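Side-chain contacts in 4'-phospho-dehydrooxetanocin synthase (Bacillus megaterium, PDB 5UL3), which catalyses the oxidative ring contraction of dAMP to an oxetane aldehyde in oxetanocin A biosynthesis, as a cobalamin-dependent radical S-adenosylmethionine enzyme: residues A[415-420]-A[511-516]; A[558-561]-A[565-568]; A[702-707]-A[711-716]. One frame throughout, in Å; residues are numbered along the deposited sequence. Where two conformers were deposited one is given.

Contact 1. Residues A[415-420]-A[511-516]; sequences ERLKMW and EELYDK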
ATOM      1  N   GLU A 415     -21.069 -18.275   6.432  0.50 29.85           N
ATOM      2  CA  GLU A 415     -19.937 -18.714   5.620  0.50 33.85           C
ATOM      3  C   GLU A 415     -18.837 -17.657   5.592  0.50 31.39           C
ATOM      4  O   GLU A 415     -17.650 -17.997   5.516  0.50 29.73           O
ATOM      5  CB  GLU A 415     -20.410 -19.053   4.199  0.50 33.44           C
ATOM      6  CG  GLU A 415     -19.347 -19.688   3.296  0.50 37.72           C
ATOM      7  CD  GLU A 415     -18.927 -21.084   3.749  0.50 38.09           C
ATOM      8  OE1 GLU A 415     -17.722 -21.399   3.663  0.50 42.73           O
ATOM      9  OE2 GLU A 415     -19.798 -21.864   4.189  0.50 39.93           O
ATOM     10  N   ARG A 416     -19.208 -16.378   5.677  1.00 26.18           N
ATOM     11  CA  ARG A 416     -18.218 -15.316   5.763  1.00 28.71           C
ATOM     12  C   ARG A 416     -17.431 -15.409   7.069  1.00 28.40           C
ATOM     13  O   ARG A 416     -16.203 -15.246   7.074  1.00 25.39           O
ATOM     14  CB  ARG A 416     -18.918 -13.965   5.632  1.00 33.06           C
ATOM     15  CG  ARG A 416     -18.030 -12.814   5.247  1.00 36.73           C
ATOM     16  CD  ARG A 416     -16.950 -13.244   4.249  1.00 32.87           C
ATOM     17  NE  ARG A 416     -17.446 -13.455   2.893  1.00 34.17           N
ATOM     18  CZ  ARG A 416     -17.450 -12.522   1.943  1.00 28.96           C
ATOM     19  NH1 ARG A 416     -17.011 -11.301   2.199  1.00 27.45           N
ATOM     20  NH2 ARG A 416     -17.893 -12.808   0.733  1.00 29.29           N
ATOM     21  N   LEU A 417     -18.119 -15.686   8.185  1.00 25.42           N
ATOM     22  CA  LEU A 417     -17.421 -15.858   9.460  1.00 26.59           C
ATOM     23  C   LEU A 417     -16.460 -17.040   9.402  1.00 29.05           C
ATOM     24  O   LEU A 417     -15.326 -16.953   9.892  1.00 27.41           O
ATOM     25  CB  LEU A 417     -18.432 -16.036  10.593  1.00 28.47           C
ATOM     26  CG  LEU A 417     -17.818 -16.240  11.976  1.00 26.55           C
ATOM     27  CD1 LEU A 417     -17.046 -14.997  12.395  1.00 30.51           C
ATOM     28  CD2 LEU A 417     -18.923 -16.567  12.980  1.00 30.82           C
ATOM     29  N   LYS A 418     -16.885 -18.147   8.782  1.00 26.28           N
ATOM     30  CA  LYS A 418     -15.970 -19.272   8.589  1.00 28.95           C
ATOM     31  C   LYS A 418     -14.725 -18.854   7.809  1.00 29.78           C
ATOM     32  O   LYS A 418     -13.600 -19.222   8.170  1.00 25.77           O
ATOM     33  CB  LYS A 418     -16.683 -20.420   7.874  1.00 25.55           C
ATOM     34  CG  LYS A 418     -15.741 -21.555   7.490  1.00 30.31           C
ATOM     35  CD  LYS A 418     -16.495 -22.747   6.861  1.00 35.98           C
ATOM     36  CE  LYS A 418     -15.512 -23.866   6.500  1.00 42.01           C
ATOM     37  NZ  LYS A 418     -16.110 -24.901   5.589  1.00 46.81           N
ATOM     38  N   MET A 419     -14.905 -18.080   6.739  1.00 27.70           N
ATOM     39  CA  MET A 419     -13.765 -17.618   5.948  1.00 29.13           C
ATOM     40  C   MET A 419     -12.820 -16.769   6.791  1.00 26.72           C
ATOM     41  O   MET A 419     -11.593 -16.948   6.749  1.00 26.56           O
ATOM     42  CB  MET A 419     -14.256 -16.819   4.732  1.00 28.91           C
ATOM     43  CG  MET A 419     -13.135 -16.373   3.773  1.00 27.58           C
ATOM     44  SD  MET A 419     -13.575 -14.811   2.964  1.00 27.46           S
ATOM     45  CE  MET A 419     -13.440 -13.717   4.367  1.00 28.68           C
ATOM     46  N   TRP A 420     -13.372 -15.829   7.560  1.00 25.10           N
ATOM     47  CA  TRP A 420     -12.520 -15.011   8.416  1.00 25.43           C
ATOM     48  C   TRP A 420     -11.794 -15.860   9.455  1.00 26.86           C
ATOM     49  O   TRP A 420     -10.641 -15.568   9.807  1.00 24.83           O
ATOM     50  CB  TRP A 420     -13.362 -13.918   9.080  1.00 22.34           C
ATOM     51  CG  TRP A 420     -13.558 -12.731   8.190  1.00 26.77           C
ATOM     52  CD1 TRP A 420     -14.632 -12.476   7.352  1.00 30.05           C
ATOM     53  CD2 TRP A 420     -12.643 -11.644   8.008  1.00 25.46           C
ATOM     54  NE1 TRP A 420     -14.432 -11.289   6.681  1.00 24.98           N
ATOM     55  CE2 TRP A 420     -13.221 -10.759   7.067  1.00 26.75           C
ATOM     56  CE3 TRP A 420     -11.388 -11.326   8.556  1.00 25.74           C
ATOM     57  CZ2 TRP A 420     -12.590  -9.579   6.669  1.00 25.28           C
ATOM     58  CZ3 TRP A 420     -10.764 -10.157   8.150  1.00 25.58           C
ATOM     59  CH2 TRP A 420     -11.368  -9.295   7.215  1.00 25.96           C
ATOM     60  N   GLU A 511     -22.464 -21.018  13.126  1.00 38.22           N
ATOM     61  CA  GLU A 511     -23.768 -20.383  13.291  1.00 35.00           C
ATOM     62  C   GLU A 511     -24.033 -20.017  14.745  1.00 36.67           C
ATOM     63  O   GLU A 511     -24.620 -18.964  15.028  1.00 38.21           O
ATOM     64  CB  GLU A 511     -24.869 -21.306  12.751  1.00 40.57           C
ATOM     65  CG  GLU A 511     -26.277 -20.744  12.916  1.00 49.88           C
ATOM     66  CD  GLU A 511     -27.323 -21.557  12.165  1.00 64.12           C
ATOM     67  OE1 GLU A 511     -26.981 -22.645  11.655  1.00 68.02           O
ATOM     68  OE2 GLU A 511     -28.482 -21.099  12.078  1.00 68.71           O
ATOM     69  N   GLU A 512     -23.622 -20.869  15.686  1.00 35.72           N
ATOM     70  CA  GLU A 512     -23.827 -20.543  17.093  1.00 40.30           C
ATOM     71  C   GLU A 512     -22.991 -19.334  17.497  1.00 42.54           C
ATOM     72  O   GLU A 512     -23.479 -18.435  18.195  1.00 38.87           O
ATOM     73  CB  GLU A 512     -23.486 -21.748  17.975  1.00 46.77           C
ATOM     74  CG  GLU A 512     -24.423 -22.944  17.809  1.00 59.88           C
ATOM     75  CD  GLU A 512     -23.998 -24.160  18.636  1.00 66.28           C
ATOM     76  OE1 GLU A 512     -22.797 -24.293  18.954  1.00 49.95           O
ATOM     77  OE2 GLU A 512     -24.875 -24.985  18.971  1.00 70.13           O
ATOM     78  N   LEU A 513     -21.728 -19.302  17.063  1.00 37.98           N
ATOM     79  CA  LEU A 513     -20.875 -18.155  17.344  1.00 37.33           C
ATOM     80  C   LEU A 513     -21.459 -16.889  16.738  1.00 31.91           C
ATOM     81  O   LEU A 513     -21.532 -15.846  17.398  1.00 35.58           O
ATOM     82  CB  LEU A 513     -19.470 -18.412  16.800  1.00 36.79           C
ATOM     83  CG  LEU A 513     -18.507 -17.235  16.940  1.00 36.08           C
ATOM     84  CD1 LEU A 513     -18.326 -16.884  18.406  1.00 37.12           C
ATOM     85  CD2 LEU A 513     -17.166 -17.573  16.279  1.00 38.44           C
ATOM     86  N   TYR A 514     -21.866 -16.967  15.468  1.00 32.01           N
ATOM     87  CA  TYR A 514     -22.485 -15.830  14.791  1.00 32.69           C
ATOM     88  C   TYR A 514     -23.713 -15.333  15.544  1.00 35.05           C
ATOM     89  O   TYR A 514     -23.846 -14.134  15.808  1.00 34.27           O
ATOM     90  CB  TYR A 514     -22.859 -16.223  13.362  1.00 30.13           C
ATOM     91  CG  TYR A 514     -23.446 -15.114  12.528  1.00 32.17           C
ATOM     92  CD1 TYR A 514     -22.625 -14.171  11.914  1.00 30.12           C
ATOM     93  CD2 TYR A 514     -24.818 -15.028  12.309  1.00 34.88           C
ATOM     94  CE1 TYR A 514     -23.155 -13.157  11.135  1.00 27.46           C
ATOM     95  CE2 TYR A 514     -25.356 -14.020  11.526  1.00 34.17           C
ATOM     96  CZ  TYR A 514     -24.531 -13.086  10.949  1.00 27.38           C
ATOM     97  OH  TYR A 514     -25.074 -12.096  10.175  1.00 32.18           O
ATOM     98  N   ASP A 515     -24.629 -16.243  15.888  0.50 36.54           N
ATOM     99  CA  ASP A 515     -25.863 -15.826  16.551  0.50 39.18           C
ATOM    100  C   ASP A 515     -25.577 -15.177  17.899  0.50 39.04           C
ATOM    101  O   ASP A 515     -26.206 -14.175  18.262  0.50 40.74           O
ATOM    102  CB  ASP A 515     -26.802 -17.024  16.716  0.50 39.56           C
ATOM    103  CG  ASP A 515     -27.478 -17.418  15.420  0.50 41.72           C
ATOM    104  OD1 ASP A 515     -27.638 -16.545  14.541  0.50 39.42           O
ATOM    105  OD2 ASP A 515     -27.859 -18.601  15.285  0.50 45.47           O
ATOM    106  N   LYS A 516     -24.619 -15.722  18.651  1.00 36.99           N
ATOM    107  CA  LYS A 516     -24.321 -15.169  19.968  1.00 34.32           C
ATOM    108  C   LYS A 516     -23.691 -13.784  19.870  1.00 39.16           C
ATOM    109  O   LYS A 516     -24.017 -12.895  20.666  1.00 42.00           O
ATOM    110  CB  LYS A 516     -23.425 -16.126  20.744  1.00 39.47           C
ATOM    111  CG  LYS A 516     -24.182 -17.285  21.390  1.00 49.53           C
ATOM    112  CD  LYS A 516     -23.217 -18.299  21.988  1.00 49.34           C
ATOM    113  CE  LYS A 516     -23.938 -19.486  22.621  1.00 63.42           C
ATOM    114  NZ  LYS A 516     -24.482 -19.159  23.970  1.00 72.79           N
TER
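Leu417 and Tyr514 have the nearest CA atoms between segments 415-420 and 511-516, 7.4 Å apart, close enough for a leucine branch to reach the other helix but with no backbone hydrogen bond between the two. The touching is done by one methyl group. Leu417 holds CG anti to its own N (chi1 179°) and CD2 in turn anti to CA, so the branch runs straight out to the facing helix. There CD2 lies 3.9 Å from Leu513 CD2 and, on the next residue, 4.0 Å from Tyr514 CB. It also reaches the backbone, 3.9 Å from Tyr514 N, so the methyl sits down against the helix surface between two consecutive side chains. The side chains of Leu417 and Leu513 cross at about a right angle, which fits a meeting through branches rather than alongside one another. Of the Tyr514 side chain, CB is what meets Leu417; the side chain also packs on Asn413 and Val414 of helix 410-426 and on Tyr404. The interface between 415-420 and 511-516 is small, 125 Å² in all, and purely apolar, yet all three residues are buried. Lys410 adds a polar link between the same helices, forming salt bridges to Glu511 and Asp515. Helix 410-426 belongs to the partial TIM barrel of the radical SAM domain, as the beta-alpha-beta crossover between parallel strands 393-398 and 432-436. Trp420 meets Phe396 of the first strand, and Met419 CE lies 3.4 Å above the plane of the Trp420 ring, offset toward the rim. Met419 also packs on helix 374-386 and Leu417 on Leu461 of helix 452-464, so helix 510-519 joins a helix already touching two other barrel helices and the sheet.

Contact 2. Residues A[558-561]-A[565-568]; sequences LTER and VNLI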
ATOM      1  N   LEU A 558     -20.573  20.930  -6.538  1.00 47.60           N
ATOM      2  CA  LEU A 558     -22.008  21.138  -6.701  1.00 43.85           C
ATOM      3  C   LEU A 558     -22.586  21.974  -5.567  1.00 54.24           C
ATOM      4  O   LEU A 558     -23.522  22.754  -5.787  1.00 56.57           O
ATOM      5  CB  LEU A 558     -22.718  19.787  -6.800  1.00 47.76           C
ATOM      6  CG  LEU A 558     -24.190  19.731  -7.210  1.00 63.61           C
ATOM      7  CD1 LEU A 558     -24.407  18.541  -8.129  1.00 60.06           C
ATOM      8  CD2 LEU A 558     -25.102  19.636  -5.988  1.00 53.68           C
ATOM      9  N   THR A 559     -22.051  21.828  -4.353  1.00 39.34           N
ATOM     10  CA  THR A 559     -22.473  22.676  -3.245  1.00 50.09           C
ATOM     11  C   THR A 559     -21.991  24.113  -3.423  1.00 51.00           C
ATOM     12  O   THR A 559     -22.685  25.052  -3.013  1.00 52.46           O
ATOM     13  CB  THR A 559     -21.966  22.094  -1.920  1.00 45.60           C
ATOM     14  OG1 THR A 559     -22.415  20.739  -1.797  1.00 46.20           O
ATOM     15  CG2 THR A 559     -22.487  22.888  -0.733  1.00 45.47           C
ATOM     16  N   GLU A 560     -20.816  24.308  -4.029  1.00 48.28           N
ATOM     17  CA  GLU A 560     -20.335  25.660  -4.298  1.00 54.30           C
ATOM     18  C   GLU A 560     -21.329  26.432  -5.157  1.00 64.67           C
ATOM     19  O   GLU A 560     -21.587  27.618  -4.912  1.00 68.78           O
ATOM     20  CB  GLU A 560     -18.970  25.614  -4.988  1.00 50.45           C
ATOM     21  CG  GLU A 560     -17.790  25.319  -4.085  1.00 45.51           C
ATOM     22  CD  GLU A 560     -16.483  25.327  -4.849  1.00 45.82           C
ATOM     23  OE1 GLU A 560     -16.463  24.828  -5.994  1.00 50.51           O
ATOM     24  OE2 GLU A 560     -15.477  25.844  -4.312  1.00 50.96           O
ATOM     25  N   ARG A 561     -21.896  25.775  -6.169  1.00 59.58           N
ATOM     26  CA  ARG A 561     -22.897  26.418  -7.011  1.00 66.28           C
ATOM     27  C   ARG A 561     -24.226  26.556  -6.279  1.00 66.20           C
ATOM     28  O   ARG A 561     -24.837  27.630  -6.277  1.00 73.44           O
ATOM     29  CB  ARG A 561     -23.078  25.620  -8.304  1.00 60.52           C
ATOM     30  CG  ARG A 561     -21.830  25.543  -9.163  1.00 67.90           C
ATOM     31  CD  ARG A 561     -22.102  24.801 -10.465  1.00 74.22           C
ATOM     32  NE  ARG A 561     -21.028  25.003 -11.434  1.00 87.62           N
ATOM     33  CZ  ARG A 561     -19.986  24.192 -11.583  1.00 92.70           C
ATOM     34  NH1 ARG A 561     -19.873  23.108 -10.828  1.00 79.56           N
ATOM     35  NH2 ARG A 561     -19.056  24.462 -12.491  1.00101.04           N
ATOM     36  N   VAL A 565     -21.069  29.738  -2.607  1.00 69.83           N
ATOM     37  CA  VAL A 565     -19.942  29.923  -1.705  1.00 57.76           C
ATOM     38  C   VAL A 565     -18.721  29.253  -2.320  1.00 60.67           C
ATOM     39  O   VAL A 565     -18.828  28.233  -3.007  1.00 63.98           O
ATOM     40  CB  VAL A 565     -20.249  29.366  -0.293  1.00 62.77           C
ATOM     41  CG1 VAL A 565     -20.616  27.887  -0.361  1.00 56.23           C
ATOM     42  CG2 VAL A 565     -19.084  29.607   0.665  1.00 60.02           C
ATOM     43  N   ASN A 566     -17.556  29.853  -2.101  1.00 60.59           N
ATOM     44  CA  ASN A 566     -16.298  29.270  -2.545  1.00 60.76           C
ATOM     45  C   ASN A 566     -15.723  28.402  -1.427  1.00 62.09           C
ATOM     46  O   ASN A 566     -15.420  28.900  -0.336  1.00 61.12           O
ATOM     47  CB  ASN A 566     -15.312  30.359  -2.963  1.00 59.96           C
ATOM     48  CG  ASN A 566     -15.307  30.593  -4.466  1.00 78.29           C
ATOM     49  OD1 ASN A 566     -16.170  30.089  -5.189  1.00 82.35           O
ATOM     50  ND2 ASN A 566     -14.329  31.358  -4.943  1.00 76.91           N
ATOM     51  N   LEU A 567     -15.589  27.104  -1.696  1.00 55.59           N
ATOM     52  CA  LEU A 567     -15.042  26.160  -0.734  1.00 47.31           C
ATOM     53  C   LEU A 567     -13.679  25.619  -1.128  1.00 41.47           C
ATOM     54  O   LEU A 567     -12.853  25.368  -0.251  1.00 45.59           O
ATOM     55  CB  LEU A 567     -16.006  24.981  -0.538  1.00 45.52           C
ATOM     56  CG  LEU A 567     -17.389  25.303   0.031  1.00 41.41           C
ATOM     57  CD1 LEU A 567     -18.293  24.079   0.006  1.00 39.42           C
ATOM     58  CD2 LEU A 567     -17.288  25.859   1.441  1.00 40.40           C
ATOM     59  N   ILE A 568     -13.421  25.438  -2.419  1.00 47.33           N
ATOM     60  CA  ILE A 568     -12.143  24.914  -2.890  1.00 49.79           C
ATOM     61  C   ILE A 568     -11.193  26.083  -3.111  1.00 51.24           C
ATOM     62  O   ILE A 568     -11.420  26.922  -3.989  1.00 47.66           O
ATOM     63  CB  ILE A 568     -12.315  24.087  -4.173  1.00 43.96           C
ATOM     64  CG1 ILE A 568     -13.297  22.937  -3.936  1.00 46.87           C
ATOM     65  CG2 ILE A 568     -10.962  23.549  -4.641  1.00 45.46           C
ATOM     66  CD1 ILE A 568     -13.559  22.079  -5.158  1.00 48.76           C
TER
HETATM   67  O   HOH W   1     -13.950  27.913  -6.017  1.00 64.79           O
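Glu560 meets Val565 with the first atoms of its side chain: CB and CG each lie 3.3 Å from Val565 O. With CG beside the backbone N (chi1 -77°) and the chain extended beyond it, the side chain runs from the helix to the returning segment 565-568. On the way CG passes 4.0 Å from Leu567 CB, and CD lies 3.7 Å from Leu567 N. The segment comes just after helix 551-563, and its turn back is tied at the helix's C-terminal end by a 6→1 backbone bond, Val565 N to Glu560 O at 3.2 Å; one glutamate thus serves the turn with both its carbonyl and its carboxylate. At the tip, OE2 takes two consecutive peptide N-H groups. Ile568 N gives a nearly straight bond of 2.8 Å (172° at the hydrogen) on the anti side, 35° out of the carboxylate plane, while OE2 offers its anti lone pair to Leu567 N, 2.9 Å away. Water 1 donates a third bond to OE2 and a weak one to Ile568 O. Three donors on one oxygen would probably stabilise the ionised carboxylate. OE1 comes within 4.1 Å of Ile568 CD1, and Leu567 and Ile568 also pack against Val556 of the same helix.

Contact 3. Residues A[702-707]-A[711-716]; sequences RDVEAD and GIITDS. With EDO (1,2-ethanediol), chain K; EDO (1,2-ethanediol), chain B.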
ATOM      1  N   ARG A 702       3.798  15.750  32.729  1.00 31.06           N
ATOM      2  CA  ARG A 702       4.512  15.873  33.999  1.00 32.84           C
ATOM      3  C   ARG A 702       4.849  14.502  34.576  1.00 32.94           C
ATOM      4  O   ARG A 702       5.913  14.330  35.180  1.00 28.98           O
ATOM      5  CB  ARG A 702       3.687  16.693  35.002  1.00 32.94           C
ATOM      6  CG  ARG A 702       3.529  18.175  34.653  1.00 34.43           C
ATOM      7  CD  ARG A 702       4.869  18.925  34.596  1.00 36.06           C
ATOM      8  NE  ARG A 702       4.664  20.331  34.241  1.00 31.94           N
ATOM      9  CZ  ARG A 702       5.637  21.204  34.011  1.00 32.53           C
ATOM     10  NH1 ARG A 702       6.908  20.839  34.127  1.00 32.35           N
ATOM     11  NH2 ARG A 702       5.340  22.453  33.678  1.00 37.93           N
ATOM     12  N   ASP A 703       3.967  13.511  34.393  1.00 26.46           N
ATOM     13  CA  ASP A 703       4.323  12.142  34.761  1.00 31.72           C
ATOM     14  C   ASP A 703       5.469  11.619  33.900  1.00 29.45           C
ATOM     15  O   ASP A 703       6.372  10.950  34.412  1.00 27.84           O
ATOM     16  CB  ASP A 703       3.112  11.205  34.648  1.00 33.35           C
ATOM     17  CG  ASP A 703       2.077  11.422  35.752  1.00 44.78           C
ATOM     18  OD1 ASP A 703       2.426  11.941  36.831  1.00 44.89           O
ATOM     19  OD2 ASP A 703       0.906  11.042  35.543  1.00 51.21           O
ATOM     20  N   VAL A 704       5.435  11.885  32.585  1.00 28.98           N
ATOM     21  CA  VAL A 704       6.524  11.473  31.700  1.00 28.15           C
ATOM     22  C   VAL A 704       7.836  12.099  32.153  1.00 30.06           C
ATOM     23  O   VAL A 704       8.885  11.442  32.211  1.00 26.68           O
ATOM     24  CB  VAL A 704       6.215  11.856  30.238  1.00 29.18           C
ATOM     25  CG1 VAL A 704       7.376  11.428  29.320  1.00 22.89           C
ATOM     26  CG2 VAL A 704       4.897  11.251  29.785  1.00 23.97           C
ATOM     27  N   GLU A 705       7.788  13.396  32.452  1.00 24.56           N
ATOM     28  CA  GLU A 705       8.971  14.127  32.887  1.00 23.72           C
ATOM     29  C   GLU A 705       9.529  13.536  34.179  1.00 22.64           C
ATOM     30  O   GLU A 705      10.738  13.300  34.298  1.00 25.43           O
ATOM     31  CB  GLU A 705       8.599  15.603  33.058  1.00 25.05           C
ATOM     32  CG  GLU A 705       9.690  16.456  33.717  1.00 31.58           C
ATOM     33  CD  GLU A 705       9.224  17.878  34.006  1.00 28.13           C
ATOM     34  OE1 GLU A 705       8.130  18.060  34.576  1.00 29.69           O
ATOM     35  OE2 GLU A 705       9.960  18.819  33.646  1.00 32.17           O
ATOM     36  N   ALA A 706       8.654  13.280  35.155  1.00 25.97           N
ATOM     37  CA  ALA A 706       9.103  12.712  36.425  1.00 30.29           C
ATOM     38  C   ALA A 706       9.667  11.314  36.234  1.00 32.13           C
ATOM     39  O   ALA A 706      10.689  10.962  36.835  1.00 28.47           O
ATOM     40  CB  ALA A 706       7.953  12.692  37.429  1.00 33.06           C
ATOM     41  N   ASP A 707       9.016  10.495  35.401  1.00 24.90           N
ATOM     42  CA  ASP A 707       9.543   9.159  35.156  1.00 24.84           C
ATOM     43  C   ASP A 707      10.908   9.231  34.497  1.00 24.45           C
ATOM     44  O   ASP A 707      11.793   8.408  34.774  1.00 27.73           O
ATOM     45  CB  ASP A 707       8.574   8.345  34.281  1.00 27.86           C
ATOM     46  CG  ASP A 707       7.354   7.866  35.037  1.00 36.53           C
ATOM     47  OD1 ASP A 707       7.398   7.784  36.284  1.00 29.32           O
ATOM     48  OD2 ASP A 707       6.340   7.546  34.376  1.00 32.90           O
ATOM     49  N   GLY A 711      14.641   8.031  36.253  1.00 32.03           N
ATOM     50  CA  GLY A 711      15.245   6.874  35.631  1.00 30.54           C
ATOM     51  C   GLY A 711      14.291   5.727  35.353  1.00 30.07           C
ATOM     52  O   GLY A 711      14.751   4.627  35.042  1.00 29.64           O
ATOM     53  N   ILE A 712      12.979   5.949  35.492  1.00 30.08           N
ATOM     54  CA  ILE A 712      11.997   4.911  35.188  1.00 29.33           C
ATOM     55  C   ILE A 712      11.916   4.676  33.689  1.00 32.60           C
ATOM     56  O   ILE A 712      11.746   3.534  33.238  1.00 33.40           O
ATOM     57  CB  ILE A 712      10.649   5.289  35.818  1.00 28.65           C
ATOM     58  CG1 ILE A 712      10.772   5.161  37.341  1.00 34.93           C
ATOM     59  CG2 ILE A 712       9.491   4.412  35.267  1.00 31.23           C
ATOM     60  CD1 ILE A 712       9.578   5.632  38.099  1.00 41.56           C
ATOM     61  N   ILE A 713      12.085   5.725  32.881  1.00 27.27           N
ATOM     62  CA  ILE A 713      12.281   5.546  31.449  1.00 29.78           C
ATOM     63  C   ILE A 713      13.632   6.138  31.075  1.00 30.19           C
ATOM     64  O   ILE A 713      14.169   7.013  31.763  1.00 33.01           O
ATOM     65  CB  ILE A 713      11.147   6.184  30.614  1.00 31.21           C
ATOM     66  CG1 ILE A 713      11.086   7.682  30.869  1.00 28.08           C
ATOM     67  CG2 ILE A 713       9.802   5.545  30.935  1.00 30.09           C
ATOM     68  CD1 ILE A 713       9.954   8.391  30.104  1.00 32.74           C
ATOM     69  N   THR A 714      14.185   5.649  29.964  1.00 28.20           N
ATOM     70  CA  THR A 714      15.507   6.038  29.498  1.00 32.06           C
ATOM     71  C   THR A 714      15.395   6.884  28.241  1.00 32.38           C
ATOM     72  O   THR A 714      14.683   6.512  27.306  1.00 33.65           O
ATOM     73  CB  THR A 714      16.374   4.809  29.200  1.00 33.05           C
ATOM     74  OG1 THR A 714      16.409   3.951  30.349  1.00 33.40           O
ATOM     75  CG2 THR A 714      17.781   5.245  28.845  1.00 41.17           C
ATOM     76  N   ASP A 715      16.110   8.006  28.216  1.00 31.05           N
ATOM     77  CA  ASP A 715      16.111   8.902  27.068  1.00 33.61           C
ATOM     78  C   ASP A 715      17.030   8.375  25.980  1.00 36.67           C
ATOM     79  O   ASP A 715      17.866   7.495  26.201  1.00 38.59           O
ATOM     80  CB  ASP A 715      16.571  10.302  27.477  1.00 30.81           C
ATOM     81  CG  ASP A 715      15.909  11.409  26.655  1.00 32.29           C
ATOM     82  OD1 ASP A 715      15.469  11.136  25.507  1.00 31.66           O
ATOM     83  OD2 ASP A 715      15.833  12.550  27.172  1.00 31.93           O
ATOM     84  N   SER A 716      16.887   8.946  24.791  1.00 34.05           N
ATOM     85  CA  SER A 716      17.832   8.668  23.728  1.00 38.64           C
ATOM     86  C   SER A 716      19.170   9.335  24.034  1.00 39.12           C
ATOM     87  O   SER A 716      19.299  10.155  24.951  1.00 36.63           O
ATOM     88  CB  SER A 716      17.292   9.158  22.385  1.00 38.76           C
ATOM     89  OG  SER A 716      17.203  10.573  22.383  1.00 38.10           O
TER
HETATM   90  C1  EDO K 810       4.305  10.247  38.984  1.00 64.52           C
HETATM   91  O1  EDO K 810       4.522  11.661  38.951  1.00 69.84           O
HETATM   92  C2  EDO K 810       5.137   9.586  37.891  1.00 47.98           C
HETATM   93  O2  EDO K 810       6.500   9.450  38.318  1.00 45.52           O
HETATM   94  C1  EDO B 827      -3.172  11.100  34.327  1.00 62.94           C
HETATM   95  O1  EDO B 827      -3.958  12.297  34.313  1.00 58.58           O
HETATM   96  C2  EDO B 827      -1.809  11.397  33.717  1.00 51.29           C
HETATM   97  O2  EDO B 827      -1.046  10.187  33.624  1.00 58.21           O
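A Schellman motif ends helix 683-709, with Asp707 O receiving the returning chain and Gly711 making the turn. Gly711 has a positive phi (79°), the backbone conformation that breaks the helical path. Ile712 N makes the 6→1 bond of the motif, donating to Asp707 O at 2.8 Å in the carbonyl plane; Ile713 N adds a longer one to the same oxygen, at 3.3 Å from above that plane, 61° out of it. The two donors therefore approach from different directions. Beyond the turn, Ile713 carries CG1 between its backbone N and carbonyl carbon (chi1 61°), which turns the chain toward the helix, where CD1 lies 4.1 Å from Val704 CG1, the two side chains slanting across each other. Ile712 goes instead to the side chain of Asp707, with CD1 3.6 Å from Asp707 OD1. Tyr629 of helix 620-648 hydrogen-bonds Asp707 OD2. An ethanediol, probably from the crystallisation liquor and so incidental, bridges one helical turn, giving O2 to Asp707 OD1 (2.8 Å) and O1 to Asp703 OD1 (3.0 Å). Val704 and Ile713 form the apolar part of the contact, next to Tyr629 and to Leu721 of helix 720-730. The protein's own bonds to Asp707, two at its carbonyl oxygen and one at OD2, imply that the helix end is fixed by polar bonds beside this aliphatic pair.

In the fold
The three contacts stand far apart, their centres 46 to 49 Å from one another with no atoms touching, and they follow one another along the chain. Contact 1 alone joins two separate helices distant in sequence, both within the radical SAM core range, and it is wholly buried and apolar. Contacts 2 and 3 are local: each folds the chain after a helix back onto that helix's last turns. Contact 3 is mostly buried, with Gly711 and Ile712 exposed, and contact 2 only partly so. Their polar chemistry differs. In 558-561/565-568 a side-chain carboxylate collects most of the peptide N-H groups, whereas in 702-707/711-716 a backbone carbonyl takes both. All three lie away from the cofactor sites.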